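Long-range contact in N-alpha-acetyltransferase (Sulfolobus solfataricus P2, PDB 4R3L), which transfers the acetyl group of acetyl-CoA to the free alpha-amino group of protein N-termini, accepting Ser, Ala and Met and preferring Ser: residues Lys27-Leu33 / Ser91-Leu95. Residues are numbered along the deposited sequence; the frame is centred on the assembly and turned at random.
With COA (coenzyme A), chain C.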
loop_
_atom_site.group_PDB
_atom_site.type_symbol
_atom_site.label_atom_id
_atom_site.label_comp_id
_atom_site.label_asym_id
_atom_site.label_seq_id
_atom_site.Cartn_x
_atom_site.Cartn_y
_atom_site.Cartn_z
ATOM N N LYS A 27 -0.196 15.357 -3.640
ATOM C CA LYS A 27 1.037 15.908 -4.184
ATOM C C LYS A 27 2.113 14.842 -4.327
ATOM O O LYS A 27 2.752 14.727 -5.372
ATOM C CB LYS A 27 1.559 17.037 -3.296
ATOM C CG LYS A 27 2.990 17.463 -3.624
ATOM C CD LYS A 27 3.660 18.169 -2.446
ATOM C CE LYS A 27 5.009 17.530 -2.118
ATOM N NZ LYS A 27 5.784 18.332 -1.124
ATOM N N ILE A 28 2.312 14.068 -3.265
ATOM C CA ILE A 28 3.280 12.974 -3.278
ATOM C C ILE A 28 2.941 11.955 -4.362
ATOM O O ILE A 28 3.797 11.504 -5.125
ATOM C CB ILE A 28 3.325 12.270 -1.905
ATOM C CG1 ILE A 28 3.863 13.235 -0.844
ATOM C CG2 ILE A 28 4.187 11.015 -1.976
ATOM C CD1 ILE A 28 3.715 12.729 0.582
ATOM N N ASN A 29 1.667 11.601 -4.430
ATOM C CA ASN A 29 1.199 10.641 -5.406
ATOM C C ASN A 29 1.468 11.144 -6.830
ATOM O O ASN A 29 1.973 10.403 -7.679
ATOM C CB ASN A 29 -0.290 10.380 -5.171
ATOM C CG ASN A 29 -0.918 9.530 -6.245
ATOM O OD1 ASN A 29 -1.633 10.038 -7.106
ATOM N ND2 ASN A 29 -0.691 8.224 -6.184
ATOM N N ARG A 30 1.155 12.416 -7.069
ATOM C CA ARG A 30 1.357 13.019 -8.384
ATOM C C ARG A 30 2.830 13.002 -8.783
ATOM O O ARG A 30 3.159 12.776 -9.944
ATOM C CB ARG A 30 0.821 14.453 -8.412
ATOM C CG ARG A 30 -0.684 14.580 -8.168
ATOM C CD ARG A 30 -1.518 13.702 -9.099
ATOM N NE ARG A 30 -2.945 14.048 -9.046
ATOM C CZ ARG A 30 -3.890 13.297 -8.481
ATOM N NH1 ARG A 30 -3.583 12.132 -7.906
ATOM N NH2 ARG A 30 -5.152 13.715 -8.490
ATOM N N LEU A 31 3.715 13.200 -7.810
ATOM C CA LEU A 31 5.151 13.251 -8.076
ATOM C C LEU A 31 5.830 11.885 -8.205
ATOM O O LEU A 31 6.887 11.773 -8.829
ATOM C CB LEU A 31 5.857 14.041 -6.976
ATOM C CG LEU A 31 5.663 15.557 -6.973
ATOM C CD1 LEU A 31 6.225 16.162 -5.696
ATOM C CD2 LEU A 31 6.329 16.166 -8.188
ATOM N N THR A 32 5.244 10.849 -7.615
ATOM C CA THR A 32 5.970 9.591 -7.474
ATOM C C THR A 32 5.327 8.417 -8.186
ATOM O O THR A 32 5.963 7.386 -8.362
ATOM C CB THR A 32 6.138 9.200 -5.989
ATOM O OG1 THR A 32 4.848 9.013 -5.403
ATOM C CG2 THR A 32 6.878 10.271 -5.231
ATOM N N LEU A 33 4.070 8.564 -8.596
ATOM C CA LEU A 33 3.327 7.439 -9.145
ATOM C C LEU A 33 2.540 7.828 -10.406
ATOM O O LEU A 33 2.233 9.000 -10.616
ATOM C CB LEU A 33 2.383 6.868 -8.082
ATOM C CG LEU A 33 3.054 6.135 -6.918
ATOM C CD1 LEU A 33 2.078 5.902 -5.784
ATOM C CD2 LEU A 33 3.630 4.809 -7.398
ATOM N N SER A 91 -1.900 1.904 -2.514
ATOM C CA SER A 91 -0.883 2.849 -2.915
ATOM C C SER A 91 0.090 3.066 -1.762
ATOM O O SER A 91 -0.324 3.199 -0.614
ATOM C CB SER A 91 -1.553 4.169 -3.349
ATOM O OG SER A 91 -0.625 5.078 -3.903
ATOM N N ILE A 92 1.383 3.079 -2.071
ATOM C CA ILE A 92 2.397 3.466 -1.098
ATOM C C ILE A 92 3.484 4.268 -1.816
ATOM O O ILE A 92 3.927 3.915 -2.912
ATOM C CB ILE A 92 2.987 2.231 -0.365
ATOM C CG1 ILE A 92 3.967 2.657 0.731
ATOM C CG2 ILE A 92 3.662 1.259 -1.337
ATOM C CD1 ILE A 92 4.508 1.478 1.528
ATOM N N ALA A 93 3.877 5.380 -1.226
ATOM C CA ALA A 93 4.903 6.204 -1.836
ATOM C C ALA A 93 5.655 6.996 -0.775
ATOM O O ALA A 93 5.109 7.312 0.279
ATOM C CB ALA A 93 4.284 7.144 -2.861
ATOM N N VAL A 94 6.915 7.308 -1.067
ATOM C CA VAL A 94 7.756 8.101 -0.182
ATOM C C VAL A 94 8.504 9.127 -1.028
ATOM O O VAL A 94 9.036 8.771 -2.079
ATOM C CB VAL A 94 8.765 7.206 0.584
ATOM C CG1 VAL A 94 9.698 8.040 1.453
ATOM C CG2 VAL A 94 8.035 6.147 1.419
ATOM N N LEU A 95 8.525 10.389 -0.599
ATOM C CA LEU A 95 9.259 11.429 -1.335
ATOM C C LEU A 95 10.724 11.002 -1.511
ATOM O O LEU A 95 11.327 10.458 -0.584
ATOM C CB LEU A 95 9.179 12.782 -0.615
ATOM C CG LEU A 95 7.847 13.540 -0.679
ATOM C CD1 LEU A 95 7.881 14.812 0.141
ATOM C CD2 LEU A 95 7.471 13.848 -2.123
HETATM N N1A COA C . 17.156 -0.475 -4.578
HETATM C C2A COA C . 17.318 -1.661 -3.956
HETATM N N3A COA C . 16.639 -1.949 -2.844
HETATM C C4A COA C . 15.764 -1.043 -2.307
HETATM C C5A COA C . 15.577 0.187 -2.921
HETATM C C6A COA C . 16.304 0.461 -4.090
HETATM N N6A COA C . 16.136 1.740 -4.771
HETATM N N7A COA C . 14.644 0.888 -2.168
HETATM C C8A COA C . 14.280 0.101 -1.118
HETATM N N9A COA C . 14.941 -1.072 -1.194
HETATM C C1B COA C . 14.859 -2.197 -0.248
HETATM C C2B COA C . 16.115 -2.300 0.522
HETATM O O2B COA C . 16.347 -3.609 0.906
HETATM C C3B COA C . 15.827 -1.522 1.704
HETATM O O3B COA C . 16.716 -1.860 2.693
HETATM P P3B COA C . 17.993 -0.976 2.916
HETATM O O7A COA C . 18.600 -1.269 4.287
HETATM O O8A COA C . 17.612 0.451 2.859
HETATM O O9A COA C . 18.999 -1.266 1.843
HETATM C C4B COA C . 14.452 -1.959 2.004
HETATM O O4B COA C . 13.832 -2.017 0.743
HETATM C C5B COA C . 13.728 -0.982 2.831
HETATM O O5B COA C . 13.408 0.191 2.139
HETATM P P1A COA C . 12.720 1.468 2.767
HETATM O O1A COA C . 13.743 2.490 3.180
HETATM O O2A COA C . 11.844 1.059 3.879
HETATM O O3A COA C . 11.900 2.039 1.521
HETATM P P2A COA C . 11.701 3.559 1.151
HETATM O O4A COA C . 12.938 4.153 0.496
HETATM O O5A COA C . 11.269 4.340 2.351
HETATM O O6A COA C . 10.507 3.613 0.075
HETATM C CBP COA C . 9.463 2.955 -2.031
HETATM C CCP COA C . 10.401 2.588 -0.841
HETATM C CDP COA C . 9.467 1.828 -3.029
HETATM C CEP COA C . 8.061 3.157 -1.458
HETATM C CAP COA C . 10.022 4.236 -2.609
HETATM O OAP COA C . 11.204 4.032 -3.386
HETATM C C9P COA C . 9.063 4.999 -3.504
HETATM O O9P COA C . 8.220 5.794 -3.011
HETATM N N8P COA C . 9.098 4.870 -4.945
HETATM C C7P COA C . 8.195 5.588 -5.839
HETATM C C6P COA C . 6.699 5.215 -5.631
HETATM C C5P COA C . 6.457 3.709 -5.689
HETATM O O5P COA C . 6.963 3.058 -6.638
HETATM N N4P COA C . 5.674 3.047 -4.644
HETATM C C3P COA C . 5.456 1.615 -4.690
HETATM C C2P COA C . 4.575 1.060 -5.802
HETATM S S1P COA C . 3.958 -0.584 -5.637
#
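The C-terminal part of helix 22-32 crosses the C-terminal end of strand 83-94 nearly at right angles, the axes of the two short segments 84° apart and 8.4 Å at closest approach, with the CA atoms of Ile28 and Leu95, and of Thr32 and Ala93, nearest across the contact. Three side chains of the helix end converge on the Ala93 methyl: Ile28 CG2 reaches its CB at 4.0 Å, Leu33 CD1 comes in at 3.9 Å, and Thr32 OG1 sits on the same CB at 3.2 Å. That hydroxyl, held between its own backbone N and carbonyl carbon (chi1 62°), turns back into the helix and donates to Ile28 O at 2.7 Å, from above the carbonyl plane. On the flank, the Leu95 side chain crosses that of Ile28 at about a right angle, its CD2 3.9 Å from Ile28 CG1. In this GNAT domain the strand end carries the pantetheine arm of coenzyme A by beta-like pairing: Val94 N donates to COA O9P (2.8 Å) and COA N4P to Ile92 O, while Ile92 and Val94, whose CB atoms face away from helix 22-32, pack their side chains on helix 103-119. Leu33 straddles both partners, its CD1 meeting Ser91 OG and its CD2 pressing on COA C5P at 3.5 Å. The hydroxyl of Tyr65 on the adjacent strand 61-72 is hydrogen-bonded to both Ser91 OG and Asn29 ND2, joining helix and strand through a third residue.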